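Local coordinates for PaiA Acetyltransferase (Thermoplasma acidophilum, PDB 3K9U), which transfers an acetyl group from acetyl-CoA to polyamines such as spermidine, helping to limit polyamine toxicity, at residues A[77-89]-A[111-125]. Numbering follows the deposited sequence.
Sequences FIELKIIANKAEL and AEKIMKKKGILECRL
The flat amide of N85 meets I120 through its oxygen, OD1 resting 3.5 Å from CD1 of I120, so a polar atom ends against methyl and methylene groups and has no hydrogen-bonding partner in the model. The carboxylate of E122 lies side by side with the extended chain of K86, both pointing the same way; OE2 and NZ of K86 are 3.5 Å apart, a weak salt bridge at the exposed start of the strand pair. Beyond these polar groups the backbones join as parallel strands. A87 N donates to E122 O at 2.9 Å and R124 N to A87 O; L89 N to R124 O continues the ladder.

On the face bearing A87, C123 and L89, the last a residue of the acetyl-CoA pocket, the helix end packs over the sheet. A87 is small enough to let M115 SD come within 3.7 Å of its CB. The flexible thioether bends at chi3 (-98°), turning CE onto L80 CD2, while A111, equally compact, admits L80 CD1 to a tight 3.4 Å from its CB. Beta-branched I120 serves three neighbours: with CG2 anti to its backbone N, that methyl sits 3.9 Å from A87 CB, and the other branch runs toward I82 and N85. Replacing I120 by an alanine would probably open a gap between A87 and I82 and leave the N85 amide freer to turn. G119, at positive phi, ends the helix in a Schellman motif; a CB there would jam against K118 O, so glycine suits the place.

The contact joins the beta-alpha-beta crossover of the GNAT fold to its hairpin partner, strand 73-83. Its chemistry implies a division of labour: the single ion pair between the two segments probably adds little, while apolar contacts secure helix to sheet and backbone bonds set the strand register.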
ATOM      1  N   PHE A  77      -0.167  11.579   9.915  1.00 17.04           N
ATOM      2  CA  PHE A  77      -0.221  12.944  10.425  1.00 17.76           C
ATOM      3  C   PHE A  77       0.177  13.957   9.382  1.00 17.44           C
ATOM      4  O   PHE A  77       0.742  13.601   8.388  1.00 17.80           O
ATOM      5  CB  PHE A  77       0.718  13.084  11.628  1.00 17.52           C
ATOM      6  CG  PHE A  77       2.167  12.782  11.303  1.00 18.52           C
ATOM      7  CD1 PHE A  77       2.658  11.472  11.366  1.00 19.28           C
ATOM      8  CD2 PHE A  77       3.023  13.777  10.905  1.00 19.63           C
ATOM      9  CE1 PHE A  77       3.991  11.182  11.053  1.00 19.12           C
ATOM     10  CE2 PHE A  77       4.355  13.492  10.593  1.00 20.43           C
ATOM     11  CZ  PHE A  77       4.837  12.184  10.674  1.00 17.69           C
ATOM     12  N   ILE A  78      -0.085  15.228   9.654  1.00 18.50           N
ATOM     13  CA  ILE A  78       0.270  16.298   8.757  1.00 18.94           C
ATOM     14  C   ILE A  78       0.748  17.479   9.584  1.00 20.13           C
ATOM     15  O   ILE A  78       0.244  17.706  10.681  1.00 20.91           O
ATOM     16  CB  ILE A  78      -0.929  16.693   7.857  1.00 18.98           C
ATOM     17  CG1 ILE A  78      -0.448  17.547   6.679  1.00 18.19           C
ATOM     18  CG2 ILE A  78      -2.020  17.393   8.682  1.00 15.94           C
ATOM     19  CD1 ILE A  78      -1.564  18.005   5.673  1.00 15.43           C
ATOM     20  N   GLU A  79       1.750  18.197   9.078  1.00 21.44           N
ATOM     21  CA  GLU A  79       2.277  19.385   9.728  1.00 23.01           C
ATOM     22  C   GLU A  79       2.344  20.523   8.715  1.00 23.54           C
ATOM     23  O   GLU A  79       2.919  20.364   7.654  1.00 23.52           O
ATOM     24  CB  GLU A  79       3.680  19.130  10.319  1.00 23.75           C
ATOM     25  CG  GLU A  79       4.245  20.362  11.143  1.00 27.05           C
ATOM     26  CD  GLU A  79       5.626  20.131  11.784  1.00 31.54           C
ATOM     27  OE1 GLU A  79       6.611  19.816  11.059  1.00 36.55           O
ATOM     28  OE2 GLU A  79       5.731  20.272  13.029  1.00 37.01           O
ATOM     29  N   LEU A  80       1.757  21.661   9.052  1.00 25.32           N
ATOM     30  CA  LEU A  80       1.917  22.878   8.249  1.00 26.91           C
ATOM     31  C   LEU A  80       2.216  24.104   9.092  1.00 26.84           C
ATOM     32  O   LEU A  80       1.677  24.229  10.179  1.00 29.10           O
ATOM     33  CB  LEU A  80       0.657  23.176   7.440  1.00 27.37           C
ATOM     34  CG  LEU A  80       0.008  22.037   6.685  1.00 27.73           C
ATOM     35  CD1 LEU A  80      -1.075  21.448   7.548  1.00 27.80           C
ATOM     36  CD2 LEU A  80      -0.550  22.596   5.380  1.00 29.78           C
ATOM     37  N   LYS A  81       3.057  25.000   8.578  1.00 26.81           N
ATOM     38  CA  LYS A  81       3.346  26.287   9.210  1.00 27.06           C
ATOM     39  C   LYS A  81       2.804  27.440   8.368  1.00 26.31           C
ATOM     40  O   LYS A  81       2.952  27.468   7.130  1.00 25.33           O
ATOM     41  CB  LYS A  81       4.852  26.511   9.390  1.00 28.42           C
ATOM     42  CG  LYS A  81       5.393  26.402  10.850  1.00 31.51           C
ATOM     43  CD  LYS A  81       6.201  25.094  11.109  1.00 33.24           C
ATOM     44  CE  LYS A  81       6.497  24.850  12.599  1.00 35.60           C
ATOM     45  NZ  LYS A  81       7.862  24.237  12.878  1.00 37.95           N
ATOM     46  N   ILE A  82       2.196  28.408   9.044  1.00 24.68           N
ATOM     47  CA  ILE A  82       1.784  29.629   8.382  1.00 24.07           C
ATOM     48  C   ILE A  82       2.677  30.745   8.829  1.00 23.41           C
ATOM     49  O   ILE A  82       2.795  30.974  10.027  1.00 23.96           O
ATOM     50  CB  ILE A  82       0.329  29.973   8.720  1.00 24.74           C
ATOM     51  CG1 ILE A  82      -0.584  28.890   8.117  1.00 24.92           C
ATOM     52  CG2 ILE A  82      -0.018  31.470   8.298  1.00 21.20           C
ATOM     53  CD1 ILE A  82      -1.894  28.693   8.839  1.00 27.20           C
ATOM     54  N   ILE A  83       3.287  31.436   7.859  1.00 23.21           N
ATOM     55  CA  ILE A  83       4.138  32.607   8.085  1.00 22.85           C
ATOM     56  C   ILE A  83       3.819  33.660   7.046  1.00 22.00           C
ATOM     57  O   ILE A  83       3.657  33.345   5.874  1.00 20.82           O
ATOM     58  CB  ILE A  83       5.631  32.292   7.892  1.00 23.68           C
ATOM     59  CG1 ILE A  83       6.095  31.192   8.832  1.00 26.71           C
ATOM     60  CG2 ILE A  83       6.484  33.554   8.125  1.00 23.25           C
ATOM     61  CD1 ILE A  83       7.380  30.553   8.378  1.00 31.13           C
ATOM     62  N   ALA A  84       3.786  34.913   7.472  1.00 21.16           N
ATOM     63  CA  ALA A  84       3.333  36.003   6.632  1.00 21.93           C
ATOM     64  C   ALA A  84       2.112  35.598   5.821  1.00 22.38           C
ATOM     65  O   ALA A  84       2.059  35.870   4.619  1.00 22.20           O
ATOM     66  CB  ALA A  84       4.467  36.454   5.685  1.00 21.84           C
ATOM     67  N   ASN A  85       1.166  34.897   6.450  1.00 23.06           N
ATOM     68  CA  ASN A  85      -0.090  34.529   5.788  1.00 24.82           C
ATOM     69  C   ASN A  85       0.071  33.598   4.555  1.00 24.80           C
ATOM     70  O   ASN A  85      -0.825  33.514   3.726  1.00 25.74           O
ATOM     71  CB  ASN A  85      -0.843  35.824   5.420  1.00 26.91           C
ATOM     72  CG  ASN A  85      -2.354  35.644   5.315  1.00 31.54           C
ATOM     73  OD1 ASN A  85      -2.871  34.525   5.212  1.00 38.88           O
ATOM     74  ND2 ASN A  85      -3.066  36.757   5.331  1.00 34.16           N
ATOM     75  N   LYS A  86       1.200  32.892   4.452  1.00 23.48           N
ATOM     76  CA  LYS A  86       1.407  31.838   3.456  1.00 23.35           C
ATOM     77  C   LYS A  86       1.644  30.523   4.202  1.00 22.72           C
ATOM     78  O   LYS A  86       2.199  30.531   5.304  1.00 22.63           O
ATOM     79  CB  LYS A  86       2.643  32.125   2.602  1.00 23.57           C
ATOM     80  CG  LYS A  86       2.604  33.404   1.757  1.00 26.72           C
ATOM     81  CD  LYS A  86       3.593  33.257   0.584  1.00 30.45           C
ATOM     82  CE  LYS A  86       4.022  34.574  -0.014  1.00 32.16           C
ATOM     83  NZ  LYS A  86       4.629  34.422  -1.394  1.00 32.59           N
ATOM     84  N   ALA A  87       1.226  29.410   3.623  1.00 21.64           N
ATOM     85  CA  ALA A  87       1.362  28.113   4.280  1.00 22.67           C
ATOM     86  C   ALA A  87       2.561  27.324   3.740  1.00 23.21           C
ATOM     87  O   ALA A  87       2.862  27.361   2.547  1.00 24.02           O
ATOM     88  CB  ALA A  87       0.089  27.300   4.110  1.00 21.02           C
ATOM     89  N   GLU A  88       3.242  26.601   4.611  1.00 24.09           N
ATOM     90  CA  GLU A  88       4.189  25.600   4.148  1.00 24.50           C
ATOM     91  C   GLU A  88       3.732  24.236   4.679  1.00 24.47           C
ATOM     92  O   GLU A  88       3.460  24.073   5.881  1.00 23.81           O
ATOM     93  CB  GLU A  88       5.638  25.909   4.532  1.00 23.82           C
ATOM     94  CG  GLU A  88       6.538  24.741   4.070  1.00 29.78           C
ATOM     95  CD  GLU A  88       8.025  25.029   3.889  1.00 30.71           C
ATOM     96  OE1 GLU A  88       8.553  26.017   4.406  1.00 34.13           O
ATOM     97  OE2 GLU A  88       8.672  24.199   3.224  1.00 34.83           O
ATOM     98  N   LEU A  89       3.578  23.289   3.761  1.00 23.85           N
ATOM     99  CA  LEU A  89       3.242  21.923   4.113  1.00 25.24           C
ATOM    100  C   LEU A  89       4.565  21.214   4.376  1.00 25.12           C
ATOM    101  O   LEU A  89       5.341  20.951   3.456  1.00 26.02           O
ATOM    102  CB  LEU A  89       2.455  21.250   2.982  1.00 25.44           C
ATOM    103  CG  LEU A  89       1.681  19.968   3.354  1.00 27.68           C
ATOM    104  CD1 LEU A  89       0.757  19.507   2.190  1.00 28.29           C
ATOM    105  CD2 LEU A  89       2.637  18.840   3.750  1.00 27.59           C
ATOM    106  N   ALA A 111      -6.597  20.487   6.741  1.00 20.65           N
ATOM    107  CA  ALA A 111      -5.662  21.610   6.775  1.00 20.16           C
ATOM    108  C   ALA A 111      -6.199  22.765   5.939  1.00 20.56           C
ATOM    109  O   ALA A 111      -6.268  23.883   6.429  1.00 20.90           O
ATOM    110  CB  ALA A 111      -4.275  21.201   6.286  1.00 18.77           C
ATOM    111  N   GLU A 112      -6.598  22.497   4.695  1.00 20.78           N
ATOM    112  CA  GLU A 112      -7.060  23.580   3.788  1.00 20.93           C
ATOM    113  C   GLU A 112      -8.327  24.253   4.294  1.00 20.55           C
ATOM    114  O   GLU A 112      -8.553  25.433   4.019  1.00 18.30           O
ATOM    115  CB  GLU A 112      -7.324  23.056   2.369  1.00 20.55           C
ATOM    116  CG  GLU A 112      -6.060  22.622   1.649  1.00 24.28           C
ATOM    117  CD  GLU A 112      -6.311  21.995   0.260  1.00 27.18           C
ATOM    118  OE1 GLU A 112      -7.368  21.353   0.051  1.00 29.30           O
ATOM    119  OE2 GLU A 112      -5.420  22.134  -0.609  1.00 26.54           O
ATOM    120  N   LYS A 113      -9.159  23.505   5.013  1.00 21.10           N
ATOM    121  CA  LYS A 113     -10.348  24.094   5.627  1.00 22.74           C
ATOM    122  C   LYS A 113      -9.928  25.149   6.669  1.00 23.30           C
ATOM    123  O   LYS A 113     -10.536  26.222   6.756  1.00 21.78           O
ATOM    124  CB  LYS A 113     -11.233  22.994   6.242  1.00 24.42           C
ATOM    125  CG  LYS A 113     -12.256  23.486   7.256  1.00 27.78           C
ATOM    126  CD  LYS A 113     -13.255  22.404   7.621  1.00 34.11           C
ATOM    127  CE  LYS A 113     -14.448  23.026   8.398  1.00 39.29           C
ATOM    128  NZ  LYS A 113     -15.700  22.183   8.338  1.00 42.31           N
ATOM    129  N   ILE A 114      -8.861  24.851   7.422  1.00 23.62           N
ATOM    130  CA  ILE A 114      -8.330  25.789   8.434  1.00 24.00           C
ATOM    131  C   ILE A 114      -7.625  26.992   7.793  1.00 24.10           C
ATOM    132  O   ILE A 114      -7.805  28.124   8.247  1.00 23.19           O
ATOM    133  CB  ILE A 114      -7.373  25.078   9.424  1.00 24.10           C
ATOM    134  CG1 ILE A 114      -8.159  24.045  10.243  1.00 23.96           C
ATOM    135  CG2 ILE A 114      -6.713  26.070  10.339  1.00 22.07           C
ATOM    136  CD1 ILE A 114      -7.296  23.042  10.883  1.00 24.84           C
ATOM    137  N   MET A 115      -6.834  26.733   6.752  1.00 23.94           N
ATOM    138  CA  MET A 115      -6.236  27.782   5.921  1.00 25.38           C
ATOM    139  C   MET A 115      -7.308  28.715   5.358  1.00 25.82           C
ATOM    140  O   MET A 115      -7.173  29.950   5.392  1.00 24.85           O
ATOM    141  CB  MET A 115      -5.417  27.161   4.774  1.00 25.66           C
ATOM    142  CG  MET A 115      -4.081  26.512   5.254  1.00 28.30           C
ATOM    143  SD  MET A 115      -3.203  25.546   3.994  1.00 37.88           S
ATOM    144  CE  MET A 115      -3.699  23.879   4.348  1.00 36.57           C
ATOM    145  N   LYS A 116      -8.394  28.121   4.875  1.00 26.88           N
ATOM    146  CA  LYS A 116      -9.507  28.901   4.300  1.00 28.22           C
ATOM    147  C   LYS A 116     -10.096  29.891   5.299  1.00 28.42           C
ATOM    148  O   LYS A 116     -10.282  31.052   4.964  1.00 28.04           O
ATOM    149  CB  LYS A 116     -10.603  27.967   3.811  1.00 28.47           C
ATOM    150  CG  LYS A 116     -11.718  28.616   3.003  1.00 29.96           C
ATOM    151  CD  LYS A 116     -12.746  27.542   2.583  1.00 29.93           C
ATOM    152  CE  LYS A 116     -13.376  27.844   1.240  1.00 29.31           C
ATOM    153  NZ  LYS A 116     -14.086  29.115   1.295  1.00 26.31           N
ATOM    154  N   LYS A 117     -10.388  29.440   6.516  1.00 29.35           N
ATOM    155  CA  LYS A 117     -10.931  30.337   7.547  1.00 31.08           C
ATOM    156  C   LYS A 117      -9.935  31.437   7.974  1.00 30.94           C
ATOM    157  O   LYS A 117     -10.352  32.531   8.385  1.00 30.85           O
ATOM    158  CB  LYS A 117     -11.470  29.558   8.769  1.00 31.57           C
ATOM    159  CG  LYS A 117     -10.416  28.790   9.590  1.00 36.16           C
ATOM    160  CD  LYS A 117     -10.888  28.450  11.042  1.00 39.63           C
ATOM    161  CE  LYS A 117      -9.728  27.916  11.927  1.00 39.62           C
ATOM    162  NZ  LYS A 117     -10.172  26.897  12.950  1.00 38.81           N
ATOM    163  N   LYS A 118      -8.634  31.153   7.860  1.00 31.14           N
ATOM    164  CA  LYS A 118      -7.585  32.149   8.145  1.00 31.39           C
ATOM    165  C   LYS A 118      -7.331  33.105   6.990  1.00 31.48           C
ATOM    166  O   LYS A 118      -6.777  34.182   7.197  1.00 31.41           O
ATOM    167  CB  LYS A 118      -6.272  31.466   8.540  1.00 31.56           C
ATOM    168  CG  LYS A 118      -6.336  30.891   9.934  1.00 33.32           C
ATOM    169  CD  LYS A 118      -5.111  30.071  10.300  1.00 37.17           C
ATOM    170  CE  LYS A 118      -5.275  29.494  11.706  1.00 39.68           C
ATOM    171  NZ  LYS A 118      -5.979  30.473  12.656  1.00 42.23           N
ATOM    172  N   GLY A 119      -7.738  32.718   5.780  1.00 31.03           N
ATOM    173  CA  GLY A 119      -7.553  33.545   4.595  1.00 30.80           C
ATOM    174  C   GLY A 119      -6.261  33.268   3.835  1.00 30.76           C
ATOM    175  O   GLY A 119      -5.838  34.093   3.033  1.00 30.30           O
ATOM    176  N   ILE A 120      -5.642  32.107   4.059  1.00 30.70           N
ATOM    177  CA  ILE A 120      -4.372  31.771   3.392  1.00 30.77           C
ATOM    178  C   ILE A 120      -4.680  31.493   1.936  1.00 30.64           C
ATOM    179  O   ILE A 120      -5.590  30.725   1.639  1.00 31.85           O
ATOM    180  CB  ILE A 120      -3.647  30.537   4.038  1.00 31.12           C
ATOM    181  CG1 ILE A 120      -2.960  30.925   5.348  1.00 31.99           C
ATOM    182  CG2 ILE A 120      -2.563  29.973   3.106  1.00 29.02           C
ATOM    183  CD1 ILE A 120      -3.860  31.425   6.398  1.00 31.73           C
ATOM    184  N   LEU A 121      -3.942  32.123   1.029  1.00 30.37           N
ATOM    185  CA  LEU A 121      -4.228  32.006  -0.399  1.00 30.51           C
ATOM    186  C   LEU A 121      -3.145  31.235  -1.170  1.00 29.91           C
ATOM    187  O   LEU A 121      -3.233  31.118  -2.404  1.00 29.51           O
ATOM    188  CB  LEU A 121      -4.458  33.394  -1.032  1.00 31.65           C
ATOM    189  CG  LEU A 121      -5.680  34.206  -0.552  1.00 32.47           C
ATOM    190  CD1 LEU A 121      -5.637  35.596  -1.136  1.00 33.88           C
ATOM    191  CD2 LEU A 121      -7.015  33.513  -0.901  1.00 33.55           C
ATOM    192  N   GLU A 122      -2.169  30.670  -0.451  1.00 28.47           N
ATOM    193  CA  GLU A 122      -1.058  29.956  -1.078  1.00 27.22           C
ATOM    194  C   GLU A 122      -0.400  28.976  -0.100  1.00 26.08           C
ATOM    195  O   GLU A 122      -0.215  29.288   1.086  1.00 25.19           O
ATOM    196  CB  GLU A 122      -0.032  30.974  -1.551  1.00 28.08           C
ATOM    197  CG  GLU A 122       1.132  30.446  -2.382  1.00 31.31           C
ATOM    198  CD  GLU A 122       1.836  31.587  -3.142  1.00 36.97           C
ATOM    199  OE1 GLU A 122       2.313  31.374  -4.283  1.00 41.50           O
ATOM    200  OE2 GLU A 122       1.873  32.715  -2.611  1.00 39.54           O
ATOM    201  N   CYS A 123      -0.039  27.804  -0.622  1.00 24.87           N
ATOM    202  CA  CYS A 123       0.616  26.757   0.128  1.00 24.59           C
ATOM    203  C   CYS A 123       1.772  26.211  -0.678  1.00 24.62           C
ATOM    204  O   CYS A 123       1.596  25.875  -1.843  1.00 25.11           O
ATOM    205  CB  CYS A 123      -0.369  25.629   0.423  1.00 24.43           C
ATOM    206  SG  CYS A 123       0.355  24.321   1.458  1.00 24.61           S
ATOM    207  N   ARG A 124       2.959  26.115  -0.081  1.00 24.64           N
ATOM    208  CA  ARG A 124       4.099  25.519  -0.775  1.00 25.10           C
ATOM    209  C   ARG A 124       4.607  24.303  -0.057  1.00 24.05           C
ATOM    210  O   ARG A 124       4.306  24.093   1.111  1.00 24.02           O
ATOM    211  CB  ARG A 124       5.236  26.534  -1.005  1.00 26.41           C
ATOM    212  CG  ARG A 124       5.703  27.296   0.213  1.00 31.21           C
ATOM    213  CD  ARG A 124       6.514  28.563  -0.141  1.00 37.16           C
ATOM    214  NE  ARG A 124       7.952  28.294  -0.107  1.00 42.47           N
ATOM    215  CZ  ARG A 124       8.720  28.086  -1.175  1.00 45.49           C
ATOM    216  NH1 ARG A 124       8.204  28.135  -2.407  1.00 46.42           N
ATOM    217  NH2 ARG A 124      10.023  27.831  -1.006  1.00 46.69           N
ATOM    218  N   LEU A 125       5.360  23.477  -0.772  1.00 23.56           N
ATOM    219  CA  LEU A 125       5.916  22.277  -0.189  1.00 22.51           C
ATOM    220  C   LEU A 125       7.147  21.822  -0.957  1.00 22.90           C
ATOM    221  O   LEU A 125       7.307  22.159  -2.131  1.00 21.49           O
ATOM    222  CB  LEU A 125       4.856  21.177  -0.151  1.00 22.51           C
ATOM    223  CG  LEU A 125       4.347  20.598  -1.487  1.00 23.91           C
ATOM    224  CD1 LEU A 125       5.296  19.490  -2.027  1.00 18.04           C
ATOM    225  CD2 LEU A 125       2.923  20.079  -1.389  1.00 19.41           C
TER